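Local coordinates for chitinase (Paenibacillus sp. FPU-7, PDB 5GZT), which probably hydrolyses internal beta-1,4 linkages between N-acetylglucosamine units in chitin and chitodextrins, at residues 280-285 and 621-626; 292-297 and 628-633; 180-185 and 262-267; 209-214 and 256-261. All coordinates share one frame; numbering follows the deposited sequence.

Contact 1 (280-285 and 621-626)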
loop_
_atom_site.group_PDB
_atom_site.type_symbol
_atom_site.label_atom_id
_atom_site.label_comp_id
_atom_site.label_asym_id
_atom_site.label_seq_id
_atom_site.Cartn_x
_atom_site.Cartn_y
_atom_site.Cartn_z
ATOM N N VAL B 280 0.927 1.016 0.716
ATOM C CA VAL B 280 0.928 2.458 0.687
ATOM C C VAL B 280 2.264 2.964 0.113
ATOM O O VAL B 280 3.289 2.846 0.755
ATOM C CB VAL B 280 0.732 3.043 2.072
ATOM C CG1 VAL B 280 0.967 4.549 2.069
ATOM C CG2 VAL B 280 -0.709 2.764 2.518
ATOM N N SER B 281 2.205 3.454 -1.109
ATOM C CA SER B 281 3.335 4.077 -1.808
ATOM C C SER B 281 3.362 5.599 -1.651
ATOM O O SER B 281 2.497 6.275 -2.173
ATOM C CB SER B 281 3.312 3.663 -3.287
ATOM O OG SER B 281 4.271 4.398 -4.073
ATOM N N TYR B 282 4.312 6.131 -0.894
ATOM C CA TYR B 282 4.518 7.580 -0.771
ATOM C C TYR B 282 5.160 8.021 -2.067
ATOM O O TYR B 282 6.075 7.346 -2.557
ATOM C CB TYR B 282 5.444 7.986 0.380
ATOM C CG TYR B 282 4.756 8.203 1.709
ATOM C CD1 TYR B 282 4.536 7.145 2.584
ATOM C CD2 TYR B 282 4.334 9.448 2.113
ATOM C CE1 TYR B 282 3.933 7.346 3.827
ATOM C CE2 TYR B 282 3.714 9.629 3.347
ATOM C CZ TYR B 282 3.505 8.576 4.208
ATOM O OH TYR B 282 2.928 8.739 5.460
ATOM N N ILE B 283 4.674 9.136 -2.620
ATOM C CA ILE B 283 5.165 9.715 -3.868
ATOM C C ILE B 283 5.471 11.165 -3.595
ATOM O O ILE B 283 4.612 11.872 -3.131
ATOM C CB ILE B 283 4.102 9.629 -4.967
ATOM C CG1 ILE B 283 4.096 8.223 -5.566
ATOM C CG2 ILE B 283 4.370 10.656 -6.079
ATOM C CD1 ILE B 283 4.986 8.054 -6.793
ATOM N N PRO B 284 6.692 11.631 -3.922
ATOM C CA PRO B 284 7.103 12.942 -3.534
ATOM C C PRO B 284 6.533 14.016 -4.475
ATOM O O PRO B 284 6.507 13.837 -5.693
ATOM C CB PRO B 284 8.622 12.905 -3.735
ATOM C CG PRO B 284 8.821 11.930 -4.803
ATOM C CD PRO B 284 7.774 10.883 -4.579
ATOM N N ALA B 285 6.201 15.136 -3.889
ATOM C CA ALA B 285 5.581 16.242 -4.607
ATOM C C ALA B 285 6.569 16.974 -5.474
ATOM O O ALA B 285 6.169 17.657 -6.407
ATOM C CB ALA B 285 4.959 17.213 -3.616
ATOM N N MET B 621 3.929 -0.170 4.047
ATOM C CA MET B 621 4.060 1.250 3.615
ATOM C C MET B 621 5.549 1.509 3.271
ATOM O O MET B 621 6.410 0.946 3.935
ATOM C CB MET B 621 3.677 2.209 4.750
ATOM C CG MET B 621 3.976 3.670 4.457
ATOM S SD MET B 621 5.605 4.243 4.893
ATOM C CE MET B 621 5.486 4.468 6.680
ATOM N N TYR B 622 5.839 2.355 2.286
ATOM C CA TYR B 622 7.227 2.726 2.013
ATOM C C TYR B 622 7.449 4.149 1.528
ATOM O O TYR B 622 6.598 4.697 0.838
ATOM C CB TYR B 622 7.820 1.724 1.031
ATOM C CG TYR B 622 7.072 1.481 -0.285
ATOM C CD1 TYR B 622 7.073 2.412 -1.334
ATOM C CD2 TYR B 622 6.419 0.319 -0.495
ATOM C CE1 TYR B 622 6.378 2.145 -2.570
ATOM C CE2 TYR B 622 5.816 0.013 -1.699
ATOM C CZ TYR B 622 5.781 0.945 -2.746
ATOM O OH TYR B 622 5.121 0.527 -3.928
ATOM N N TRP B 623 8.580 4.717 1.965
ATOM C CA TRP B 623 9.066 6.013 1.599
ATOM C C TRP B 623 10.341 5.807 0.798
ATOM O O TRP B 623 11.281 5.217 1.349
ATOM C CB TRP B 623 9.489 6.780 2.848
ATOM C CG TRP B 623 10.050 8.110 2.490
ATOM C CD1 TRP B 623 11.359 8.432 2.261
ATOM C CD2 TRP B 623 9.309 9.293 2.298
ATOM N NE1 TRP B 623 11.467 9.741 1.929
ATOM C CE2 TRP B 623 10.228 10.304 1.924
ATOM C CE3 TRP B 623 7.972 9.612 2.398
ATOM C CZ2 TRP B 623 9.830 11.602 1.625
ATOM C CZ3 TRP B 623 7.569 10.942 2.091
ATOM C CH2 TRP B 623 8.488 11.909 1.758
ATOM N N GLU B 624 10.429 6.229 -0.466
ATOM C CA GLU B 624 9.322 6.662 -1.294
ATOM C C GLU B 624 9.557 6.112 -2.712
ATOM O O GLU B 624 10.687 5.748 -3.084
ATOM C CB GLU B 624 9.098 8.200 -1.261
ATOM C CG GLU B 624 10.320 9.136 -1.368
ATOM C CD GLU B 624 10.731 9.435 -2.797
ATOM O OE1 GLU B 624 11.550 10.310 -2.945
ATOM O OE2 GLU B 624 10.290 8.767 -3.758
ATOM N N TYR B 625 8.464 5.989 -3.447
ATOM C CA TYR B 625 8.409 5.183 -4.694
ATOM C C TYR B 625 9.498 5.539 -5.687
ATOM O O TYR B 625 10.021 4.632 -6.335
ATOM C CB TYR B 625 7.035 5.269 -5.329
ATOM C CG TYR B 625 6.812 4.414 -6.566
ATOM C CD1 TYR B 625 6.347 3.133 -6.472
ATOM C CD2 TYR B 625 7.073 4.923 -7.861
ATOM C CE1 TYR B 625 6.221 2.318 -7.585
ATOM C CE2 TYR B 625 6.840 4.142 -8.986
ATOM C CZ TYR B 625 6.437 2.850 -8.846
ATOM O OH TYR B 625 6.235 2.019 -9.940
ATOM N N SER B 626 9.852 6.822 -5.778
ATOM C CA SER B 626 10.808 7.259 -6.828
ATOM C C SER B 626 12.263 6.851 -6.603
ATOM O O SER B 626 13.128 7.038 -7.483
ATOM C CB SER B 626 10.732 8.785 -7.016
ATOM O OG SER B 626 11.390 9.562 -5.992
#
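Val280 pairs with Met621 and Ser281 with Tyr622 in parallel register, the two short strands lying 5.0 Å apart with their directions 19° from each other. Tyr622 N donates to Val280 O and Tyr282 N to Tyr622 O; past the last regular pair, Tyr625 N reaches Tyr282 O over 2.9 Å in a practically straight bond. On the face carrying Val280 and Met621, Val280 CG1 rests against Met621 CG. Met621 bends at chi2 (-88°), which brings SD to 3.7 Å from Tyr282 CE1 in an oblique Met-aromatic contact. Tyr282 crosses Trp623 at about a right angle, Tyr282 CD2 lying 3.6 Å from Trp623 CZ3, at the edge of the indole. These are the first and last strands of a family 18 TIM barrel, so their pairing closes it. The cis peptide between Trp623 and Glu624 is a recognised feature of this family at the end of the last barrel strand. Tyr282 OH hydrogen-bonds Asp407, part of the family's DxDxE signature. On the other face, Ser281 OG is buried 3.2 Å from Tyr625 CB and close to Tyr622 CE1, with no polar partner in the model. Glu624 folds back, its CG over one face of the Trp623 indole and its OE2 3.4 Å from Pro284 CD. Glu624 OE2 accepts twice from Ser626, from OG at 2.6 Å on the syn side and from the backbone N. An alanine in place of Glu624 would probably leave Ser626 OG and N without this acceptor and open a gap beside the Pro284 ring.

Contact 2 (292-297 and 628-633). With FMT (formic acid), chain M.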
loop_
_atom_site.group_PDB
_atom_site.type_symbol
_atom_site.label_atom_id
_atom_site.label_comp_id
_atom_site.label_asym_id
_atom_site.label_seq_id
_atom_site.Cartn_x
_atom_site.Cartn_y
_atom_site.Cartn_z
ATOM N N ASP B 292 8.155 13.030 -15.960
ATOM C CA ASP B 292 9.019 11.912 -15.450
ATOM C C ASP B 292 9.113 10.856 -16.538
ATOM O O ASP B 292 8.110 10.573 -17.221
ATOM C CB ASP B 292 8.415 11.307 -14.191
ATOM C CG ASP B 292 8.982 9.965 -13.859
ATOM O OD1 ASP B 292 10.152 9.882 -13.445
ATOM O OD2 ASP B 292 8.236 8.983 -14.033
ATOM N N GLU B 293 10.296 10.279 -16.665
ATOM C CA GLU B 293 10.492 9.133 -17.542
ATOM C C GLU B 293 10.801 7.782 -16.874
ATOM O O GLU B 293 11.051 6.786 -17.564
ATOM C CB GLU B 293 11.587 9.518 -18.532
ATOM C CG GLU B 293 11.021 10.489 -19.528
ATOM C CD GLU B 293 12.041 11.086 -20.467
ATOM O OE1 GLU B 293 13.179 11.379 -20.049
ATOM O OE2 GLU B 293 11.654 11.312 -21.633
ATOM N N ARG B 294 10.846 7.738 -15.544
ATOM C CA ARG B 294 11.143 6.455 -14.840
ATOM C C ARG B 294 9.876 5.629 -14.707
ATOM O O ARG B 294 9.944 4.396 -14.590
ATOM C CB ARG B 294 11.792 6.698 -13.467
ATOM C CG ARG B 294 13.132 7.388 -13.620
ATOM C CD ARG B 294 13.971 7.506 -12.335
ATOM N NE ARG B 294 14.706 6.256 -12.040
ATOM C CZ ARG B 294 14.524 5.457 -10.987
ATOM N NH1 ARG B 294 13.625 5.735 -10.056
ATOM N NH2 ARG B 294 15.272 4.383 -10.848
ATOM N N GLY B 295 8.737 6.309 -14.674
ATOM C CA GLY B 295 7.429 5.653 -14.645
ATOM C C GLY B 295 6.896 5.322 -13.239
ATOM O O GLY B 295 7.634 5.378 -12.216
ATOM N N VAL B 296 5.599 5.035 -13.212
ATOM C CA VAL B 296 4.836 4.620 -12.042
ATOM C C VAL B 296 3.964 3.490 -12.576
ATOM O O VAL B 296 3.234 3.657 -13.575
ATOM C CB VAL B 296 4.005 5.786 -11.431
ATOM C CG1 VAL B 296 3.342 5.390 -10.109
ATOM C CG2 VAL B 296 4.844 7.016 -11.163
ATOM N N ASP B 297 4.123 2.303 -12.005
ATOM C CA ASP B 297 3.239 1.207 -12.284
ATOM C C ASP B 297 2.400 0.998 -11.056
ATOM O O ASP B 297 2.765 0.275 -10.120
ATOM C CB ASP B 297 4.076 0.018 -12.683
ATOM C CG ASP B 297 3.262 -1.268 -12.847
ATOM O OD1 ASP B 297 1.999 -1.231 -12.882
ATOM O OD2 ASP B 297 3.954 -2.299 -12.894
ATOM N N ASP B 628 13.330 3.802 -6.022
ATOM C CA ASP B 628 13.507 2.399 -6.387
ATOM C C ASP B 628 14.433 2.242 -7.637
ATOM O O ASP B 628 14.806 3.189 -8.278
ATOM C CB ASP B 628 12.136 1.845 -6.663
ATOM C CG ASP B 628 12.006 0.396 -6.506
ATOM O OD1 ASP B 628 13.014 -0.378 -6.392
ATOM O OD2 ASP B 628 10.809 0.025 -6.516
ATOM N N SER B 629 14.799 1.011 -7.924
ATOM C CA SER B 629 15.582 0.631 -9.118
ATOM C C SER B 629 14.781 0.899 -10.383
ATOM O O SER B 629 13.545 1.230 -10.334
ATOM C CB SER B 629 16.015 -0.790 -9.106
ATOM O OG SER B 629 14.987 -1.699 -9.415
ATOM N N ASP B 630 15.496 0.805 -11.507
ATOM C CA ASP B 630 14.900 1.069 -12.835
ATOM C C ASP B 630 13.711 0.198 -13.066
ATOM O O ASP B 630 12.681 0.684 -13.462
ATOM C CB ASP B 630 15.939 0.844 -13.968
ATOM C CG ASP B 630 16.930 1.980 -14.092
ATOM O OD1 ASP B 630 16.702 3.095 -13.508
ATOM O OD2 ASP B 630 17.982 1.709 -14.740
ATOM N N SER B 631 13.832 -1.071 -12.730
ATOM C CA SER B 631 12.754 -2.038 -12.897
ATOM C C SER B 631 11.695 -1.983 -11.797
ATOM O O SER B 631 10.802 -2.799 -11.825
ATOM C CB SER B 631 13.357 -3.472 -12.945
ATOM O OG SER B 631 13.741 -3.896 -11.617
ATOM N N HIS B 632 11.805 -1.047 -10.846
ATOM C CA HIS B 632 10.993 -1.011 -9.646
ATOM C C HIS B 632 11.107 -2.256 -8.837
ATOM O O HIS B 632 10.058 -2.814 -8.478
ATOM C CB HIS B 632 9.487 -0.828 -10.091
ATOM C CG HIS B 632 9.275 0.368 -10.962
ATOM N ND1 HIS B 632 9.362 1.659 -10.472
ATOM C CD2 HIS B 632 9.052 0.487 -12.298
ATOM C CE1 HIS B 632 9.155 2.519 -11.448
ATOM N NE2 HIS B 632 8.938 1.836 -12.562
ATOM N N GLU B 633 12.315 -2.790 -8.605
ATOM C CA GLU B 633 12.343 -4.115 -8.018
ATOM C C GLU B 633 11.776 -4.188 -6.584
ATOM O O GLU B 633 11.323 -5.260 -6.197
ATOM C CB GLU B 633 13.726 -4.806 -8.077
ATOM C CG GLU B 633 14.795 -4.287 -7.182
ATOM C CD GLU B 633 16.144 -4.913 -7.434
ATOM O OE1 GLU B 633 16.176 -5.905 -8.144
ATOM O OE2 GLU B 633 17.145 -4.414 -6.888
HETATM C C FMT M . 19.043 -0.517 -12.300
HETATM O O1 FMT M . 18.437 0.235 -11.552
HETATM O O2 FMT M . 18.444 -1.639 -12.601
HETATM O O HOH W 1 12.248 3.181 -13.751
HETATM O O HOH W 2 16.136 5.541 -14.387
#
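Arg294 lays the edge of its guanidinium against the backbone of the 628-633 loop: Asp628 O lies nearly in the guanidinium plane, 2.9 Å from Arg294 NH2, and NH1 adds a weak bond to the same oxygen. The partner loop contains a type I beta turn from Ser629 to His632, and the two segments follow the first and last strands of the family 18 barrel. NH2 of Arg294 is also the donor of a salt bridge to Asp630 OD1, 3.3 Å long, which meets the anti side of the carboxylate with the two planes 56° apart. A kink at chi3 (81°) turns NE out of the extended line of the chain, and a water joins NE to the same Asp630 OD1. The bonds to Asp628 O, the salt bridge and the water together would hold the guanidinium against rotation. A second water takes the backbone route, donating to Arg294 O at 2.7 Å and to Asp630 O at 2.6 Å, and it sits over the centre of one guanidinium face. Asp292 shapes the approach: its OD1 accepts from Arg294 N in an Asx turn and its OD2 from Gly295 N. Across the contact His632 presents its ring edge, CE1 lying 3.3 Å from Gly295 O. His632 sits at the N-cap position of helix 633-642; the first-turn N-H groups are met by Ser629 OG (Glu633 N) and by the Asp628 carboxylate (Leu634 N and Ala635 N). A formic acid molecule, probably from the crystallisation liquor, accepts a hydrogen bond on O1 from Asp630 N at 3.0 Å.

Contact 3 (180-185 and 262-267)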
loop_
_atom_site.group_PDB
_atom_site.type_symbol
_atom_site.label_atom_id
_atom_site.label_comp_id
_atom_site.label_asym_id
_atom_site.label_seq_id
_atom_site.Cartn_x
_atom_site.Cartn_y
_atom_site.Cartn_z
ATOM N N SER B 180 -39.067 -10.433 22.969
ATOM C CA SER B 180 -39.389 -11.216 21.766
ATOM C C SER B 180 -38.437 -10.972 20.613
ATOM O O SER B 180 -38.054 -11.918 19.929
ATOM C CB SER B 180 -40.807 -10.914 21.252
ATOM O OG SER B 180 -41.723 -11.877 21.718
ATOM N N ASN B 181 -38.093 -9.702 20.386
ATOM C CA ASN B 181 -37.519 -9.250 19.111
ATOM C C ASN B 181 -36.138 -9.800 18.751
ATOM O O ASN B 181 -35.299 -9.998 19.641
ATOM C CB ASN B 181 -37.437 -7.716 19.074
ATOM C CG ASN B 181 -38.794 -7.061 18.923
ATOM O OD1 ASN B 181 -39.659 -7.556 18.200
ATOM N ND2 ASN B 181 -38.982 -5.926 19.596
ATOM N N PRO B 182 -35.897 -10.025 17.436
ATOM C CA PRO B 182 -34.538 -10.337 16.976
ATOM C C PRO B 182 -33.609 -9.117 17.073
ATOM O O PRO B 182 -33.820 -8.108 16.392
ATOM C CB PRO B 182 -34.735 -10.795 15.520
ATOM C CG PRO B 182 -36.044 -10.227 15.097
ATOM C CD PRO B 182 -36.882 -10.062 16.332
ATOM N N VAL B 183 -32.620 -9.221 17.960
ATOM C CA VAL B 183 -31.559 -8.226 18.135
ATOM C C VAL B 183 -30.275 -8.858 17.591
ATOM O O VAL B 183 -30.017 -10.039 17.866
ATOM C CB VAL B 183 -31.414 -7.856 19.639
ATOM C CG1 VAL B 183 -30.107 -7.116 19.943
ATOM C CG2 VAL B 183 -32.618 -7.043 20.098
ATOM N N VAL B 184 -29.497 -8.090 16.811
ATOM C CA VAL B 184 -28.124 -8.480 16.369
ATOM C C VAL B 184 -27.060 -7.672 17.104
ATOM O O VAL B 184 -27.022 -6.467 16.928
ATOM C CB VAL B 184 -27.902 -8.223 14.848
ATOM C CG1 VAL B 184 -26.437 -8.492 14.458
ATOM C CG2 VAL B 184 -28.881 -9.046 14.004
ATOM N N LYS B 185 -26.212 -8.327 17.902
ATOM C CA LYS B 185 -24.975 -7.716 18.470
ATOM C C LYS B 185 -23.661 -8.128 17.742
ATOM O O LYS B 185 -23.311 -9.314 17.695
ATOM C CB LYS B 185 -24.815 -8.084 19.934
ATOM C CG LYS B 185 -25.997 -7.693 20.805
ATOM C CD LYS B 185 -25.757 -8.006 22.288
ATOM C CE LYS B 185 -24.568 -7.268 22.891
ATOM N NZ LYS B 185 -24.574 -5.812 22.564
ATOM N N GLY B 262 -39.765 -14.099 9.754
ATOM C CA GLY B 262 -40.897 -13.819 8.847
ATOM C C GLY B 262 -41.722 -12.586 9.193
ATOM O O GLY B 262 -42.667 -12.687 9.967
ATOM N N SER B 263 -41.354 -11.433 8.628
ATOM C CA SER B 263 -41.950 -10.102 8.930
ATOM C C SER B 263 -41.176 -9.332 10.012
ATOM O O SER B 263 -40.601 -8.286 9.696
ATOM C CB SER B 263 -43.453 -10.150 9.267
ATOM O OG SER B 263 -44.044 -8.868 9.155
ATOM N N VAL B 264 -41.150 -9.833 11.259
ATOM C CA VAL B 264 -40.399 -9.151 12.354
ATOM C C VAL B 264 -38.884 -9.025 12.013
ATOM O O VAL B 264 -38.068 -9.887 12.357
ATOM C CB VAL B 264 -40.669 -9.724 13.803
ATOM C CG1 VAL B 264 -42.113 -9.475 14.232
ATOM C CG2 VAL B 264 -40.348 -11.206 13.964
ATOM N N THR B 265 -38.550 -7.923 11.325
ATOM C CA THR B 265 -37.222 -7.658 10.734
ATOM C C THR B 265 -36.351 -6.777 11.666
ATOM O O THR B 265 -36.742 -5.660 12.035
ATOM C CB THR B 265 -37.390 -7.065 9.299
ATOM O OG1 THR B 265 -36.365 -7.575 8.456
ATOM C CG2 THR B 265 -37.425 -5.490 9.232
ATOM N N SER B 266 -35.178 -7.291 12.046
ATOM C CA SER B 266 -34.364 -6.695 13.130
ATOM C C SER B 266 -33.823 -5.294 12.813
ATOM O O SER B 266 -33.797 -4.855 11.648
ATOM C CB SER B 266 -33.171 -7.610 13.495
ATOM O OG SER B 266 -32.360 -7.078 14.548
ATOM N N ASP B 267 -33.414 -4.606 13.883
ATOM C CA ASP B 267 -32.579 -3.414 13.776
ATOM C C ASP B 267 -31.357 -3.757 12.933
ATOM O O ASP B 267 -30.677 -4.740 13.226
ATOM C CB ASP B 267 -32.126 -2.935 15.170
ATOM C CG ASP B 267 -33.149 -2.025 15.852
ATOM O OD1 ASP B 267 -34.159 -1.638 15.219
ATOM O OD2 ASP B 267 -32.931 -1.675 17.031
HETATM O O HOH W 3 -29.958 -5.201 16.092
#
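Ser266 and Pro182 carry this contact. The serine stretches its hydroxyl away from its own backbone nitrogen, OG anti to N (chi1 -180°), and OG then donates to Pro182 O over a short 2.6 Å. The donor stands well above the carbonyl plane, 44° out of it. Ser266 CB follows closely behind, 3.0 Å from the same Pro182 O. The pyrrolidine of Pro182 is puckered C-gamma endo and turns toward the other segment; its CG lies 3.4 Å from Val264 O, while CD is a looser 4.4 Å from Val264 CG2. Val184 has CG2 anti to the carbonyl carbon, beside the backbone N, and this methyl comes to 4.0 Å from Ser266 OG. A water bridges the backbones, accepting from Val184 N at 3.0 Å and donating to Asp267 O. Here the chain entering strand 184-191, of one antiparallel sheet, meets the start of strand 264-284, which pairs with strand 251-261 in another. Side chains of strand 251-261, Thr259 among them, touch Pro182 and Val184, consistent with a two-sheet beta-sandwich whose margin is tied here. Pro182 has no N-H to give, so its carbonyl is the polar handle it can offer; the join thus combines one serine hydroxyl bond and one bridging water with the packing of the proline ring.

Contact 4 (209-214 and 256-261)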
loop_
_atom_site.group_PDB
_atom_site.type_symbol
_atom_site.label_atom_id
_atom_site.label_comp_id
_atom_site.label_asym_id
_atom_site.label_seq_id
_atom_site.Cartn_x
_atom_site.Cartn_y
_atom_site.Cartn_z
ATOM N N ASN B 209 -32.157 -17.141 9.557
ATOM C CA ASN B 209 -32.065 -16.173 8.473
ATOM C C ASN B 209 -31.332 -14.926 8.956
ATOM O O ASN B 209 -31.352 -14.562 10.167
ATOM C CB ASN B 209 -33.432 -15.784 7.897
ATOM C CG ASN B 209 -34.032 -14.574 8.595
ATOM O OD1 ASN B 209 -34.170 -14.552 9.822
ATOM N ND2 ASN B 209 -34.358 -13.548 7.823
ATOM N N ALA B 210 -30.694 -14.292 7.979
ATOM C CA ALA B 210 -29.989 -13.023 8.149
ATOM C C ALA B 210 -29.454 -12.587 6.803
ATOM O O ALA B 210 -29.257 -13.407 5.868
ATOM C CB ALA B 210 -28.853 -13.121 9.162
ATOM N N THR B 211 -29.226 -11.282 6.729
ATOM C CA THR B 211 -28.855 -10.615 5.482
ATOM C C THR B 211 -27.677 -9.598 5.755
ATOM O O THR B 211 -27.721 -8.743 6.689
ATOM C CB THR B 211 -30.143 -10.081 4.745
ATOM O OG1 THR B 211 -29.903 -8.808 4.130
ATOM C CG2 THR B 211 -31.381 -9.985 5.698
ATOM N N ILE B 212 -26.594 -9.767 4.988
ATOM C CA ILE B 212 -25.363 -8.969 5.158
ATOM C C ILE B 212 -25.105 -8.263 3.857
ATOM O O ILE B 212 -25.107 -8.935 2.802
ATOM C CB ILE B 212 -24.148 -9.851 5.501
ATOM C CG1 ILE B 212 -24.285 -10.398 6.925
ATOM C CG2 ILE B 212 -22.838 -9.057 5.404
ATOM C CD1 ILE B 212 -23.396 -11.577 7.210
ATOM N N VAL B 213 -24.906 -6.938 3.923
ATOM C CA VAL B 213 -24.470 -6.176 2.737
ATOM C C VAL B 213 -23.034 -5.637 2.961
ATOM O O VAL B 213 -22.738 -5.044 4.006
ATOM C CB VAL B 213 -25.460 -5.050 2.269
ATOM C CG1 VAL B 213 -25.272 -3.719 3.007
ATOM C CG2 VAL B 213 -25.315 -4.785 0.760
ATOM N N LEU B 214 -22.157 -5.877 1.984
ATOM C CA LEU B 214 -20.740 -5.473 2.049
ATOM C C LEU B 214 -20.564 -4.380 1.052
ATOM O O LEU B 214 -21.067 -4.489 -0.079
ATOM C CB LEU B 214 -19.812 -6.644 1.675
ATOM C CG LEU B 214 -19.837 -7.844 2.619
ATOM C CD1 LEU B 214 -18.717 -8.845 2.324
ATOM C CD2 LEU B 214 -19.782 -7.380 4.055
ATOM N N SER B 256 -23.222 -4.122 6.697
ATOM C CA SER B 256 -24.471 -4.127 7.492
ATOM C C SER B 256 -24.949 -5.568 7.674
ATOM O O SER B 256 -24.878 -6.404 6.736
ATOM C CB SER B 256 -25.578 -3.360 6.796
ATOM O OG SER B 256 -25.946 -4.065 5.617
ATOM N N VAL B 257 -25.443 -5.826 8.880
ATOM C CA VAL B 257 -26.061 -7.091 9.229
ATOM C C VAL B 257 -27.447 -6.849 9.894
ATOM O O VAL B 257 -27.663 -5.845 10.596
ATOM C CB VAL B 257 -25.085 -7.954 10.100
ATOM C CG1 VAL B 257 -24.786 -7.299 11.446
ATOM C CG2 VAL B 257 -25.584 -9.386 10.269
ATOM N N LYS B 258 -28.376 -7.766 9.620
ATOM C CA LYS B 258 -29.669 -7.869 10.313
ATOM C C LYS B 258 -30.249 -9.288 10.129
ATOM O O LYS B 258 -30.034 -9.939 9.071
ATOM C CB LYS B 258 -30.660 -6.844 9.771
ATOM C CG LYS B 258 -30.602 -6.772 8.265
ATOM C CD LYS B 258 -31.818 -6.149 7.608
ATOM C CE LYS B 258 -32.145 -6.883 6.315
ATOM N NZ LYS B 258 -32.945 -6.032 5.405
ATOM N N THR B 259 -30.960 -9.729 11.181
ATOM C CA THR B 259 -31.781 -10.959 11.227
ATOM C C THR B 259 -33.296 -10.657 11.061
ATOM O O THR B 259 -33.722 -9.495 11.046
ATOM C CB THR B 259 -31.577 -11.717 12.581
ATOM O OG1 THR B 259 -31.671 -10.809 13.702
ATOM C CG2 THR B 259 -30.220 -12.419 12.612
ATOM N N ALA B 260 -34.109 -11.707 10.937
ATOM C CA ALA B 260 -35.575 -11.563 11.040
ATOM C C ALA B 260 -36.231 -12.838 11.569
ATOM O O ALA B 260 -35.540 -13.812 11.874
ATOM C CB ALA B 260 -36.178 -11.165 9.695
ATOM N N LYS B 261 -37.556 -12.786 11.733
ATOM C CA LYS B 261 -38.425 -13.977 11.799
ATOM C C LYS B 261 -39.701 -13.661 11.019
ATOM O O LYS B 261 -40.595 -13.001 11.561
ATOM C CB LYS B 261 -38.794 -14.373 13.235
ATOM C CG LYS B 261 -37.634 -14.504 14.205
ATOM C CD LYS B 261 -37.550 -13.385 15.235
ATOM C CE LYS B 261 -37.838 -13.872 16.646
ATOM N NZ LYS B 261 -39.052 -14.707 16.744
#
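Asn209 and Ala260 meet through the one flat side-chain group here, the Asn209 amide: Ala260 CB lies close to the amide plane, 3.5 Å from ND2, and Ala260 N stands somewhat off that plane, donating to OD1 at 3.1 Å. The bond is bent, and OD1 also lies close to Ala260 O, another acceptor, which makes the rotation of the amide doubtful. An alanine in place of Asn209 would probably leave Ala260 N without this side-chain acceptor. Beyond Asn209 the strands run antiparallel, axes 4.7 Å apart at 164°. Thr211 and Lys258 form a hydrogen-bonded pair, with Thr211 N giving to Lys258 O at 2.8 Å and Lys258 N to Thr211 O; Val213 and Ser256 form the next such pair. Between them Ile212 and Val257 are a non-hydrogen-bonded pair whose side chains lie side by side, pointing the same way. Val257 has CG2 anti to its backbone N, and this methyl touches Ile212 CG1 at 3.7 Å. Ala210 CB and Thr259 CG2 follow on the same face. Val257 also touches Val184 and Leu186 of strand 184-191, so this face packs on the other sheet of what looks like a beta-sandwich. On the Thr211 face, Lys258 crosses Thr211 obliquely, its CE 3.3 Å from Thr211 CG2, a tight contact. Strand 221-225 continues the sheet beyond 210-215. The chemistry is thus divided: the Ile212 and Val257 face, with Ala210 and Thr259, is mostly apolar and turns to the opposing sheet, while Thr211, Ser256 and Lys258 make the other face more polar, with Val213 among them.

Contacts 1 and 2 belong to the first family 18 barrel and touch, their centres about 12 Å apart: Tyr625 OH of contact 1 probably bonds Asp297 N of contact 2 at 3.0 Å. Contact 1 reaches the DxDxE signature through Tyr282 OH to Asp407, while contact 2 lies in the loops after the same strands. Contacts 3 and 4 lie in the preceding beta domain, about 10 Å apart between centres, contact 4 nested inside the chain loop closed by contact 3; Ser266 N to Thr259 O, 2.8 Å, probably links them. Strand 264-284 runs on from contact 3 to contact 1, whose centres are about 47 Å apart. The sodium site at Glu44, Thr50, Phe52 and Ser72 involves none of the four.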